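Local coordinates for protein ketosynthase (Streptomyces sp. MSC090213JE08, PDB 6KXD) that probably catalyses the condensation of malonyl-ACP with a growing acyl chain, as the ketosynthase of a highly reducing type II polyketide synthase, at residues Glu27-Ala30 with Gly31-Gly35; Met75-Ala78 with Gly79-Ala82; Glu115-Asp118 with Ile119-Leu123. All coordinates share one frame; numbering follows the deposited sequence.

How the interactions relate
The three interactions illustrate one principle, the meeting of residues mostly four apart along an alpha-helix, in three helices of a thiolase-like fold. Interaction 1 lies in the last turns of helix 24-34, whereas interactions 2 and 3 lie at the starts of helices 77-93 and 116-129. Interaction 1 stands apart, with about 12 Å between its nearest atoms and those of interaction 2, and about 32 Å between its centre and that of interaction 3. The other two have centres about 13 Å apart and touch: Glu115, in the N-cap position of its own helix, probably accepts hydrogen bonds from the Ala78 and Gly79 amides. Interaction 3 also faces the neighbouring subunit.

Interaction 1 (Glu27-Ala30 with Gly31-Gly35); sequences EYTA and GLRAG
Leu32 lies over one face of the Tyr28 ring, one helical turn further on. Its CD1 methyl does the touching, 3.9 Å from the ring centroid and 24° off the normal, a CH-pi contact shifted from the centre toward CE2, which is 3.6 Å from CD1. The other methyl, CD2, reaches further along the ring, toward CZ and the hydroxyl. Tyr28 holds CG anti to its backbone N (chi1 -176°), an orientation that sends the ring along the helix flank and brings its face to the leucine. The branch point of Leu32 also rests on the backbone, with CG 3.3 Å from Tyr28 O, the carbonyl that accepts the Leu32 N-H at 2.9 Å. With an alanine in place of Leu32, the ring would probably lose the CD1 methyl over this face and be freer to turn.

On another side of the helix Thr29 and Arg33 make a looser pair: Thr29 CG2 meets the aliphatic Arg33 CD at 4.0 Å, while Thr29 OG1 bonds back to the carbonyl of Val25. The arginine chain bends at this same carbon (chi3 75°), and its CB, CG and CD all lie along Thr29 O. Beneath the side chains run i to i+4 backbone bonds, from Gly31 N to Glu27 O (3.0 Å) through to a more bent one from Ala34 N to Ala30 O (2.8 Å), before Gly35, at positive phi, closes the helix in a Schellman motif.

Helix 341-355 covers the Tyr28-Leu32 flank through Ile347, Ala348 and Leu351, and the tyrosine hydroxyl is hydrogen-bonded to Leu344 O. Phe357 of strand 357-358 packs on Thr29, Leu32 and Arg33, while Val17 and Ser19 of strand 10-19 adjoin the ring, which thereby links helix 24-34 to the central sheet.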
loop_
_atom_site.group_PDB
_atom_site.type_symbol
_atom_site.label_atom_id
_atom_site.label_comp_id
_atom_site.label_asym_id
_atom_site.label_seq_id
_atom_site.Cartn_x
_atom_site.Cartn_y
_atom_site.Cartn_z
ATOM N N GLU A 27 -17.401 3.833 -22.009
ATOM C CA GLU A 27 -17.323 5.266 -21.705
ATOM C C GLU A 27 -15.850 5.703 -21.632
ATOM O O GLU A 27 -15.517 6.818 -22.006
ATOM C CB GLU A 27 -17.985 5.584 -20.373
ATOM C CG GLU A 27 -19.388 6.165 -20.420
ATOM C CD GLU A 27 -19.573 7.338 -19.458
ATOM O OE1 GLU A 27 -19.668 8.490 -19.933
ATOM O OE2 GLU A 27 -19.614 7.114 -18.229
ATOM N N TYR A 28 -14.972 4.830 -21.119
ATOM C CA TYR A 28 -13.596 5.227 -20.825
ATOM C C TYR A 28 -12.774 5.165 -22.099
ATOM O O TYR A 28 -12.017 6.075 -22.371
ATOM C CB TYR A 28 -12.977 4.324 -19.755
ATOM C CG TYR A 28 -11.587 4.724 -19.313
ATOM C CD1 TYR A 28 -11.359 5.961 -18.752
ATOM C CD2 TYR A 28 -10.531 3.833 -19.386
ATOM C CE1 TYR A 28 -10.096 6.337 -18.309
ATOM C CE2 TYR A 28 -9.264 4.179 -18.938
ATOM C CZ TYR A 28 -9.043 5.444 -18.418
ATOM O OH TYR A 28 -7.805 5.784 -17.947
ATOM N N THR A 29 -12.951 4.101 -22.889
ATOM C CA THR A 29 -12.334 4.038 -24.179
ATOM C C THR A 29 -12.753 5.257 -25.029
ATOM O O THR A 29 -11.935 5.764 -25.814
ATOM C CB THR A 29 -12.690 2.748 -24.912
ATOM O OG1 THR A 29 -12.462 1.654 -24.018
ATOM C CG2 THR A 29 -11.880 2.578 -26.174
ATOM N N ALA A 30 -14.002 5.715 -24.867
ATOM C CA ALA A 30 -14.535 6.869 -25.622
ATOM C C ALA A 30 -13.783 8.116 -25.171
ATOM O O ALA A 30 -13.259 8.848 -26.008
ATOM C CB ALA A 30 -16.024 7.062 -25.408
ATOM N N GLY A 31 -13.750 8.330 -23.848
ATOM C CA GLY A 31 -13.132 9.508 -23.250
ATOM C C GLY A 31 -11.687 9.628 -23.685
ATOM O O GLY A 31 -11.239 10.719 -24.043
ATOM N N LEU A 32 -10.986 8.489 -23.715
ATOM C CA LEU A 32 -9.568 8.476 -23.994
ATOM C C LEU A 32 -9.350 8.879 -25.454
ATOM O O LEU A 32 -8.440 9.646 -25.753
ATOM C CB LEU A 32 -8.970 7.094 -23.774
ATOM C CG LEU A 32 -8.779 6.662 -22.325
ATOM C CD1 LEU A 32 -8.407 5.188 -22.298
ATOM C CD2 LEU A 32 -7.740 7.517 -21.617
ATOM N N ARG A 33 -10.155 8.290 -26.344
ATOM C CA ARG A 33 -10.083 8.555 -27.791
ATOM C C ARG A 33 -10.498 10.001 -28.088
ATOM O O ARG A 33 -10.011 10.589 -29.075
ATOM C CB ARG A 33 -10.914 7.521 -28.565
ATOM C CG ARG A 33 -10.193 6.197 -28.764
ATOM C CD ARG A 33 -11.110 5.050 -29.158
ATOM N NE ARG A 33 -11.517 5.150 -30.549
ATOM C CZ ARG A 33 -12.672 5.650 -30.963
ATOM N NH1 ARG A 33 -12.877 5.876 -32.257
ATOM N NH2 ARG A 33 -13.602 5.954 -30.075
ATOM N N ALA A 34 -11.366 10.565 -27.245
ATOM C CA ALA A 34 -11.938 11.879 -27.448
ATOM C C ALA A 34 -11.032 13.004 -26.964
ATOM O O ALA A 34 -11.266 14.156 -27.302
ATOM C CB ALA A 34 -13.271 11.988 -26.754
ATOM N N GLY A 35 -10.058 12.715 -26.104
ATOM C CA GLY A 35 -9.406 13.818 -25.429
ATOM C C GLY A 35 -10.360 14.506 -24.481
ATOM O O GLY A 35 -10.208 15.674 -24.157
#

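Interaction 2 (Met75-Ala78 with Gly79-Ala82); sequences MGRA and GQYA
Gly79 passes close beside Met75, and its lack of a side chain matters: a CB placed here would come about 3.1 Å from Met75 CB, a tight fit. The thioether lies along the glycine backbone instead, Met75 SD sitting 3.9 Å from Gly79 O. Next comes Gln80, whose backbone N-H closes the first turn on Gly76 O at 2.9 Å, Gly76 being the N-cap residue. Its side chain, extended beyond CG, runs back past the start of the helix; CG packs on Met75 CB, and NE2 gives a weak hydrogen bond of 3.4 Å to Met75 O. The same NE2 also binds Leu72 O, and the carboxamide thus ties the incoming loop to the helix, by Leu72 O and more weakly by Met75 O.

Tyr81 pairs with Arg77. Arg77 CG stands over the face of its ring, 3.9 Å from the centroid, in a CH-pi contact, and Arg77 O lies over a ring face as well. With chi1 of Arg77 at -169° and bends at chi2 and chi3, the chain folds round the phenolic end, and NH1 bonds Tyr81 OH at 2.9 Å. The guanidinium and ring planes are 87° apart, and the N-H...O angle of 135° marks a bent bond. The phenol oxygen has a second partner in Glu233 OE2, which helps fix the rotation of the hydroxyl. Last in line, Ala82 continues the backbone pattern, its N bonding Ala78 O at 2.9 Å.

Around this first turn, Phe61 meets the tyrosine ring edge-to-face and also touches Gln80, while Val58 packs on Tyr81. Helix 147-156 lies against Met75 through Val151 and against Ala78 through Leu148, so that the N-terminal turn of helix 77-93 packs on loop residues and on helix 147-156.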
loop_
_atom_site.group_PDB
_atom_site.type_symbol
_atom_site.label_atom_id
_atom_site.label_comp_id
_atom_site.label_asym_id
_atom_site.label_seq_id
_atom_site.Cartn_x
_atom_site.Cartn_y
_atom_site.Cartn_z
ATOM N N MET A 75 -18.089 2.385 3.618
ATOM C CA MET A 75 -17.007 2.859 2.731
ATOM C C MET A 75 -17.123 4.363 2.606
ATOM O O MET A 75 -18.246 4.878 2.558
ATOM C CB MET A 75 -17.173 2.313 1.326
ATOM C CG MET A 75 -17.221 0.831 1.261
ATOM S SD MET A 75 -17.798 0.225 -0.286
ATOM C CE MET A 75 -19.579 0.286 -0.051
ATOM N N GLY A 76 -15.986 5.048 2.461
ATOM C CA GLY A 76 -16.038 6.344 1.912
ATOM C C GLY A 76 -16.040 6.272 0.410
ATOM O O GLY A 76 -16.133 5.206 -0.199
ATOM N N ARG A 77 -15.884 7.431 -0.210
ATOM C CA ARG A 77 -15.985 7.520 -1.621
ATOM C C ARG A 77 -14.932 6.649 -2.321
ATOM O O ARG A 77 -15.190 6.049 -3.349
ATOM C CB ARG A 77 -15.904 9.002 -2.005
ATOM C CG ARG A 77 -16.267 9.271 -3.454
ATOM C CD ARG A 77 -17.700 8.887 -3.814
ATOM N NE ARG A 77 -18.637 9.979 -3.572
ATOM C CZ ARG A 77 -19.163 10.779 -4.498
ATOM N NH1 ARG A 77 -18.818 10.681 -5.771
ATOM N NH2 ARG A 77 -20.053 11.684 -4.130
ATOM N N ALA A 78 -13.689 6.637 -1.819
ATOM C CA ALA A 78 -12.681 5.917 -2.545
ATOM C C ALA A 78 -13.046 4.422 -2.578
ATOM O O ALA A 78 -12.863 3.762 -3.604
ATOM C CB ALA A 78 -11.333 6.125 -1.929
ATOM N N GLY A 79 -13.504 3.925 -1.435
ATOM C CA GLY A 79 -13.925 2.518 -1.286
ATOM C C GLY A 79 -15.082 2.216 -2.211
ATOM O O GLY A 79 -15.105 1.223 -2.885
ATOM N N GLN A 80 -16.028 3.151 -2.303
ATOM C CA GLN A 80 -17.127 2.951 -3.215
ATOM C C GLN A 80 -16.610 2.867 -4.642
ATOM O O GLN A 80 -16.987 1.986 -5.386
ATOM C CB GLN A 80 -18.222 4.005 -3.036
ATOM C CG GLN A 80 -18.825 3.971 -1.655
ATOM C CD GLN A 80 -19.801 5.107 -1.468
ATOM O OE1 GLN A 80 -20.242 5.722 -2.432
ATOM N NE2 GLN A 80 -20.180 5.327 -0.238
ATOM N N TYR A 81 -15.686 3.755 -5.029
ATOM C CA TYR A 81 -15.196 3.659 -6.354
ATOM C C TYR A 81 -14.501 2.326 -6.609
ATOM O O TYR A 81 -14.637 1.724 -7.710
ATOM C CB TYR A 81 -14.202 4.773 -6.651
ATOM C CG TYR A 81 -14.747 6.172 -6.680
ATOM C CD1 TYR A 81 -16.090 6.438 -6.891
ATOM C CD2 TYR A 81 -13.891 7.259 -6.591
ATOM C CE1 TYR A 81 -16.562 7.738 -6.933
ATOM C CE2 TYR A 81 -14.352 8.563 -6.659
ATOM C CZ TYR A 81 -15.700 8.801 -6.854
ATOM O OH TYR A 81 -16.224 10.056 -6.907
ATOM N N ALA A 82 -13.757 1.852 -5.601
ATOM C CA ALA A 82 -12.972 0.662 -5.756
ATOM C C ALA A 82 -13.911 -0.524 -6.033
ATOM O O ALA A 82 -13.709 -1.322 -6.974
ATOM C CB ALA A 82 -12.184 0.422 -4.509
#

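Interaction 3 (Glu115-Asp118 with Ile119-Leu123); sequences ESHD and IAVLL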
loop_
_atom_site.group_PDB
_atom_site.type_symbol
_atom_site.label_atom_id
_atom_site.label_comp_id
_atom_site.label_asym_id
_atom_site.label_seq_id
_atom_site.Cartn_x
_atom_site.Cartn_y
_atom_site.Cartn_z
ATOM N N GLU A 115 -9.578 7.374 2.365
ATOM C CA GLU A 115 -10.773 8.143 2.777
ATOM C C GLU A 115 -10.339 9.395 3.530
ATOM O O GLU A 115 -10.830 9.695 4.612
ATOM C CB GLU A 115 -11.681 7.266 3.626
ATOM C CG GLU A 115 -12.088 6.000 2.913
ATOM C CD GLU A 115 -12.794 6.054 1.570
ATOM O OE1 GLU A 115 -13.252 4.949 1.139
ATOM O OE2 GLU A 115 -12.874 7.160 0.925
ATOM N N SER A 116 -9.361 10.120 2.969
ATOM C CA SER A 116 -8.903 11.298 3.656
ATOM C C SER A 116 -10.025 12.357 3.758
ATOM O O SER A 116 -10.008 13.166 4.656
ATOM C CB SER A 116 -7.640 11.825 3.019
ATOM O OG SER A 116 -6.515 11.051 3.489
ATOM N N HIS A 117 -10.984 12.324 2.843
ATOM C CA HIS A 117 -12.160 13.179 2.949
ATOM C C HIS A 117 -12.926 12.885 4.236
ATOM O O HIS A 117 -13.324 13.804 4.922
ATOM C CB HIS A 117 -13.057 13.055 1.716
ATOM C CG HIS A 117 -14.299 13.872 1.853
ATOM N ND1 HIS A 117 -14.264 15.262 1.936
ATOM C CD2 HIS A 117 -15.595 13.508 1.941
ATOM C CE1 HIS A 117 -15.501 15.717 2.050
ATOM N NE2 HIS A 117 -16.330 14.649 2.097
ATOM N N ASP A 118 -13.167 11.594 4.536
ATOM C CA ASP A 118 -13.786 11.180 5.787
ATOM C C ASP A 118 -12.975 11.676 6.975
ATOM O O ASP A 118 -13.532 12.045 7.989
ATOM C CB ASP A 118 -14.018 9.660 5.824
ATOM C CG ASP A 118 -15.084 9.211 4.848
ATOM O OD1 ASP A 118 -15.960 10.030 4.548
ATOM O OD2 ASP A 118 -15.039 8.042 4.415
ATOM N N ILE A 119 -11.629 11.632 6.895
ATOM C CA ILE A 119 -10.804 12.113 7.996
ATOM C C ILE A 119 -11.120 13.607 8.209
ATOM O O ILE A 119 -11.260 14.039 9.366
ATOM C CB ILE A 119 -9.295 11.888 7.752
ATOM C CG1 ILE A 119 -8.986 10.384 7.713
ATOM C CG2 ILE A 119 -8.455 12.577 8.795
ATOM C CD1 ILE A 119 -7.534 10.064 7.444
ATOM N N ALA A 120 -11.235 14.332 7.108
ATOM C CA ALA A 120 -11.483 15.805 7.182
ATOM C C ALA A 120 -12.851 16.039 7.842
ATOM O O ALA A 120 -12.971 16.778 8.807
ATOM C CB ALA A 120 -11.414 16.397 5.811
ATOM N N VAL A 121 -13.824 15.253 7.422
ATOM C CA VAL A 121 -15.169 15.411 7.981
ATOM C C VAL A 121 -15.182 15.082 9.462
ATOM O O VAL A 121 -15.850 15.777 10.281
ATOM C CB VAL A 121 -16.193 14.581 7.197
ATOM C CG1 VAL A 121 -17.537 14.593 7.913
ATOM C CG2 VAL A 121 -16.341 15.021 5.756
ATOM N N LEU A 122 -14.437 14.047 9.860
ATOM C CA LEU A 122 -14.255 13.765 11.272
ATOM C C LEU A 122 -13.692 14.968 12.023
ATOM O O LEU A 122 -14.145 15.279 13.135
ATOM C CB LEU A 122 -13.322 12.565 11.469
ATOM C CG LEU A 122 -13.960 11.200 11.256
ATOM C CD1 LEU A 122 -12.884 10.139 11.057
ATOM C CD2 LEU A 122 -14.822 10.867 12.443
ATOM N N LEU A 123 -12.650 15.599 11.470
ATOM C CA LEU A 123 -12.070 16.738 12.170
ATOM C C LEU A 123 -13.063 17.909 12.243
ATOM O O LEU A 123 -13.022 18.616 13.211
ATOM C CB LEU A 123 -10.798 17.185 11.454
ATOM C CG LEU A 123 -9.673 16.160 11.542
ATOM C CD1 LEU A 123 -8.469 16.642 10.753
ATOM C CD2 LEU A 123 -9.323 15.870 12.994
#
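Val121 lays its CG2 methyl over one face of the His117 imidazole, 4.0 Å from the ring centroid and 24° off the normal, a CH-pi contact whose nearest ring atom is NE2, 3.7 Å from CG2. Two torsions make the match: the histidine ring swings anti to its backbone N (chi1 177°), alongside the helix, and the valine turns CG1 anti to its own N, which leaves CG2 pointing back at the ring. That methyl also lies 3.4 Å from His117 O and thus fits against both ring and carbonyl of one residue.

Ile119 extends in the other direction, with CG1 3.7 Å from Glu115 O and CD1 4.2 Å from Ser116 OG; the serine hydroxyl itself is bonded to Asp113 O. Leu122 folds its CG over Asp118 O at 3.4 Å, the oxygen that accepts the Leu122 N-H. Glu115, with chi1 and chi2 both near -57°, turns its carboxylate away from the helix it N-caps.

Beyond the turn, Ile119 packs on Leu125 of the neighbouring subunit and Ala120 on Tyr136 of that subunit. The chemistry is divided: apolar side chains such as these, Leu122 and Leu123 pack on that subunit, while Asp118, in a salt bridge with Arg142, and Glu115 are buried carboxylates. The salt bridge and the N-H donors of Ala78 and Gly79 probably favour their charged forms, although the nearness of the two carboxylates would oppose this.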